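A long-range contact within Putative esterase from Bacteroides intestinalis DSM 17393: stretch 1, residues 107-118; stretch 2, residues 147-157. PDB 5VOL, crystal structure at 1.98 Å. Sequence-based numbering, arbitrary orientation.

Stretch 1 107-118: KYETFFYTEFLP
Stretch 2 147-157: NYGQRHSDMFC

How do the two backbones lie? Residues 108-118 are helical, with Lys107 at the N-cap and a wider pi-type turn at 112-116, where Leu117 N bonds Phe112 O at 2.8 Å; the helix kinks at Pro118. In stretch 2 a helix ends at Arg151, and His152 leaves it at phi/psi -128/48. The helix axes cross at -65° and approach no closer than 13.3 Å, so long side chains must span the gap. In register, Glu109 CA lies 8.8 Å from Tyr148 CA, and Tyr113 CA 9.8 Å from Met155 CA.

What holds the polar end? Glu109, extended (chi1 t, chi2 t), presents its carboxylate to Arg151 (m, t, m, chi4 97°) in a two-pronged salt bridge: Arg151 NH2 donates to Glu109 OE1 at 2.8 Å and Arg151 NH1 to Glu109 OE2 at 2.7 Å. His152 NE2 also donates to Glu109 OE2, at 2.8 Å. Asn147 OD1 steadies the guanidinium, accepting from Arg151 NE at 2.8 Å.

Which bump fills which hollow? Tyr113 (chi1 m, chi2 -76°) reaches between Tyr148, His152 and Phe156. Its face stacks on His152 (chi1 m), centroids 4.1 Å apart and planes at 23°, while its edge meets the face of Tyr148, centroids 5.1 Å apart. The tip fits tightly, Tyr113 OH lying 3.2 Å from Phe156 CE2, yet this buried hydroxyl has no polar partner in the model.

How is the apolar side closed? Tyr148 (chi1 m, chi2 13°) turns its edge to the face of Phe112 (chi1 t), centroids 5.0 Å apart and planes at 56°. Phe156 (chi1 m) adds a looser contact, Phe112 CE1 to Phe156 CZ at 4.4 Å. Met155, coiled m, m, m, brings its CE to 3.9 Å from Leu117 CD1 and also to the edge of the Tyr113 ring.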

# COMPACT_ATOMS: atom_id res chain seq x y z
N LYS C 107 0.50 33.49 -24.97
CA LYS C 107 1.79 33.33 -24.33
C LYS C 107 1.55 32.90 -22.88
O LYS C 107 1.72 33.69 -21.95
CB LYS C 107 2.59 34.63 -24.42
CG LYS C 107 2.71 35.17 -25.86
CD LYS C 107 3.92 36.07 -26.05
CE LYS C 107 3.93 37.18 -25.06
NZ LYS C 107 5.30 37.77 -24.86
N TYR C 108 1.12 31.66 -22.70
CA TYR C 108 0.66 31.22 -21.38
C TYR C 108 1.80 31.17 -20.39
O TYR C 108 1.64 31.52 -19.22
CB TYR C 108 -0.03 29.85 -21.47
CG TYR C 108 -0.82 29.51 -20.23
CD1 TYR C 108 -2.14 29.90 -20.09
CD2 TYR C 108 -0.22 28.84 -19.16
CE1 TYR C 108 -2.86 29.60 -18.95
CE2 TYR C 108 -0.93 28.54 -18.01
CZ TYR C 108 -2.25 28.92 -17.91
OH TYR C 108 -2.96 28.63 -16.77
N GLU C 109 2.98 30.76 -20.83
CA GLU C 109 4.10 30.65 -19.92
C GLU C 109 4.50 32.04 -19.40
O GLU C 109 4.82 32.23 -18.22
CB GLU C 109 5.29 29.97 -20.60
CG GLU C 109 6.45 29.61 -19.65
CD GLU C 109 7.42 28.62 -20.28
OE1 GLU C 109 6.97 27.78 -21.07
OE2 GLU C 109 8.64 28.69 -19.99
N THR C 110 4.45 33.03 -20.30
CA THR C 110 4.79 34.38 -19.90
C THR C 110 3.76 34.87 -18.89
O THR C 110 4.10 35.55 -17.92
CB THR C 110 4.84 35.35 -21.13
OG1 THR C 110 5.90 34.95 -22.00
CG2 THR C 110 5.08 36.77 -20.67
N PHE C 111 2.50 34.51 -19.11
CA PHE C 111 1.45 34.80 -18.13
C PHE C 111 1.76 34.12 -16.79
O PHE C 111 1.63 34.73 -15.72
CB PHE C 111 0.08 34.34 -18.64
CG PHE C 111 -0.88 33.95 -17.54
CD1 PHE C 111 -1.46 34.92 -16.73
CD2 PHE C 111 -1.19 32.62 -17.32
CE1 PHE C 111 -2.33 34.56 -15.72
CE2 PHE C 111 -2.08 32.25 -16.33
CZ PHE C 111 -2.64 33.22 -15.51
N PHE C 112 2.16 32.86 -16.86
CA PHE C 112 2.40 32.07 -15.64
C PHE C 112 3.49 32.72 -14.78
O PHE C 112 3.30 32.97 -13.59
CB PHE C 112 2.80 30.64 -16.00
CG PHE C 112 2.96 29.75 -14.79
CD1 PHE C 112 4.19 29.68 -14.14
CD2 PHE C 112 1.89 29.02 -14.31
CE1 PHE C 112 4.35 28.86 -13.01
CE2 PHE C 112 2.04 28.20 -13.18
CZ PHE C 112 3.27 28.12 -12.53
N TYR C 113 4.63 33.01 -15.39
CA TYR C 113 5.80 33.51 -14.66
C TYR C 113 5.85 35.00 -14.36
O TYR C 113 6.50 35.40 -13.39
CB TYR C 113 7.08 33.13 -15.41
CG TYR C 113 7.32 31.66 -15.26
CD1 TYR C 113 7.82 31.14 -14.07
CD2 TYR C 113 6.99 30.79 -16.28
CE1 TYR C 113 8.02 29.78 -13.91
CE2 TYR C 113 7.18 29.43 -16.14
CZ TYR C 113 7.69 28.93 -14.95
OH TYR C 113 7.88 27.58 -14.82
N THR C 114 5.18 35.83 -15.17
CA THR C 114 5.31 37.28 -14.93
C THR C 114 4.05 37.85 -14.32
O THR C 114 4.08 38.96 -13.79
CB THR C 114 5.63 38.07 -16.22
OG1 THR C 114 4.50 38.03 -17.10
CG2 THR C 114 6.85 37.49 -16.94
N GLU C 115 2.94 37.12 -14.39
CA GLU C 115 1.67 37.61 -13.84
C GLU C 115 1.09 36.67 -12.76
O GLU C 115 0.78 37.10 -11.64
CB GLU C 115 0.63 37.80 -14.94
CG GLU C 115 0.95 38.92 -15.95
CD GLU C 115 -0.15 39.07 -16.99
OE1 GLU C 115 -0.60 38.05 -17.55
OE2 GLU C 115 -0.57 40.22 -17.25
N PHE C 116 0.91 35.40 -13.11
CA PHE C 116 0.21 34.47 -12.21
C PHE C 116 1.02 34.19 -10.95
O PHE C 116 0.53 34.39 -9.85
CB PHE C 116 -0.12 33.16 -12.93
CG PHE C 116 -1.01 32.24 -12.13
CD1 PHE C 116 -2.31 32.59 -11.84
CD2 PHE C 116 -0.53 31.01 -11.68
CE1 PHE C 116 -3.14 31.74 -11.11
CE2 PHE C 116 -1.35 30.15 -10.95
CZ PHE C 116 -2.65 30.51 -10.66
N LEU C 117 2.25 33.73 -11.12
CA LEU C 117 3.07 33.32 -9.98
C LEU C 117 3.30 34.46 -8.97
O LEU C 117 3.09 34.28 -7.78
CB LEU C 117 4.40 32.74 -10.47
CG LEU C 117 5.29 32.06 -9.43
CD1 LEU C 117 6.04 30.91 -10.06
CD2 LEU C 117 6.28 33.08 -8.85
N PRO C 118 3.69 35.66 -9.45
CA PRO C 118 3.86 36.75 -8.47
C PRO C 118 2.57 37.11 -7.73
O PRO C 118 2.62 37.37 -6.53
CB PRO C 118 4.35 37.92 -9.33
CG PRO C 118 5.05 37.27 -10.47
CD PRO C 118 4.25 36.02 -10.76
N ASN C 147 8.50 20.18 -18.26
CA ASN C 147 9.29 21.11 -19.08
C ASN C 147 9.52 22.44 -18.34
O ASN C 147 10.57 23.05 -18.51
CB ASN C 147 8.61 21.36 -20.44
CG ASN C 147 9.56 22.01 -21.46
OD1 ASN C 147 9.21 23.01 -22.07
ND2 ASN C 147 10.76 21.45 -21.62
N TYR C 148 8.58 22.86 -17.50
CA TYR C 148 8.81 24.01 -16.64
C TYR C 148 10.00 23.75 -15.71
O TYR C 148 10.85 24.63 -15.48
CB TYR C 148 7.58 24.33 -15.78
CG TYR C 148 6.49 25.18 -16.42
CD1 TYR C 148 6.46 25.43 -17.78
CD2 TYR C 148 5.49 25.73 -15.63
CE1 TYR C 148 5.43 26.23 -18.35
CE2 TYR C 148 4.47 26.51 -16.17
CZ TYR C 148 4.45 26.76 -17.53
OH TYR C 148 3.41 27.53 -18.02
N GLY C 149 10.04 22.54 -15.16
CA GLY C 149 11.11 22.18 -14.25
C GLY C 149 12.43 22.10 -15.00
O GLY C 149 13.48 22.43 -14.47
N GLN C 150 12.36 21.68 -16.26
CA GLN C 150 13.54 21.56 -17.10
C GLN C 150 14.11 22.94 -17.47
O GLN C 150 15.33 23.15 -17.41
CB GLN C 150 13.20 20.76 -18.36
CG GLN C 150 13.01 19.25 -18.13
CD GLN C 150 12.63 18.52 -19.41
OE1 GLN C 150 11.93 19.07 -20.26
NE2 GLN C 150 13.11 17.28 -19.56
N ARG C 151 13.24 23.87 -17.85
CA ARG C 151 13.72 25.17 -18.33
C ARG C 151 13.73 26.22 -17.22
O ARG C 151 14.31 27.30 -17.39
CB ARG C 151 12.87 25.64 -19.54
CG ARG C 151 13.22 24.92 -20.85
CD ARG C 151 12.44 25.42 -22.09
NE ARG C 151 11.02 25.13 -21.99
CZ ARG C 151 10.12 26.01 -21.57
NH1 ARG C 151 10.50 27.24 -21.26
NH2 ARG C 151 8.83 25.68 -21.50
N HIS C 152 13.12 25.92 -16.08
CA HIS C 152 13.13 26.85 -14.95
C HIS C 152 13.59 26.18 -13.66
O HIS C 152 12.97 26.35 -12.61
CB HIS C 152 11.75 27.45 -14.74
CG HIS C 152 11.26 28.24 -15.92
ND1 HIS C 152 11.58 29.57 -16.11
CD2 HIS C 152 10.48 27.89 -16.97
CE1 HIS C 152 11.02 30.00 -17.22
NE2 HIS C 152 10.35 29.01 -17.77
N SER C 153 14.70 25.46 -13.74
CA SER C 153 15.23 24.73 -12.59
C SER C 153 15.59 25.67 -11.44
O SER C 153 15.68 25.24 -10.28
CB SER C 153 16.44 23.91 -13.01
OG SER C 153 17.49 24.73 -13.49
N ASP C 154 15.76 26.96 -11.72
CA ASP C 154 16.03 27.93 -10.65
C ASP C 154 14.75 28.30 -9.91
O ASP C 154 14.79 29.01 -8.91
CB ASP C 154 16.72 29.19 -11.19
CG ASP C 154 15.88 29.95 -12.22
OD1 ASP C 154 15.05 29.33 -12.92
OD2 ASP C 154 16.08 31.18 -12.35
N MET C 155 13.61 27.80 -10.38
CA MET C 155 12.33 28.13 -9.75
C MET C 155 11.74 26.95 -8.95
O MET C 155 10.94 27.17 -8.05
CB MET C 155 11.32 28.59 -10.80
CG MET C 155 11.70 29.90 -11.53
SD MET C 155 11.61 31.32 -10.44
CE MET C 155 9.85 31.56 -10.24
N PHE C 156 12.10 25.72 -9.30
CA PHE C 156 11.46 24.55 -8.68
C PHE C 156 12.45 23.56 -8.07
O PHE C 156 13.47 23.23 -8.68
CB PHE C 156 10.61 23.81 -9.72
CG PHE C 156 9.59 24.68 -10.38
CD1 PHE C 156 8.39 24.97 -9.73
CD2 PHE C 156 9.82 25.23 -11.63
CE1 PHE C 156 7.44 25.78 -10.33
CE2 PHE C 156 8.87 26.05 -12.24
CZ PHE C 156 7.68 26.32 -11.58
N CYS C 157 12.13 23.07 -6.87
CA CYS C 157 12.97 22.07 -6.22
C CYS C 157 12.56 20.65 -6.60
O CYS C 157 13.37 19.71 -6.50
CB CYS C 157 12.93 22.23 -4.69
SG CYS C 157 11.32 21.92 -3.93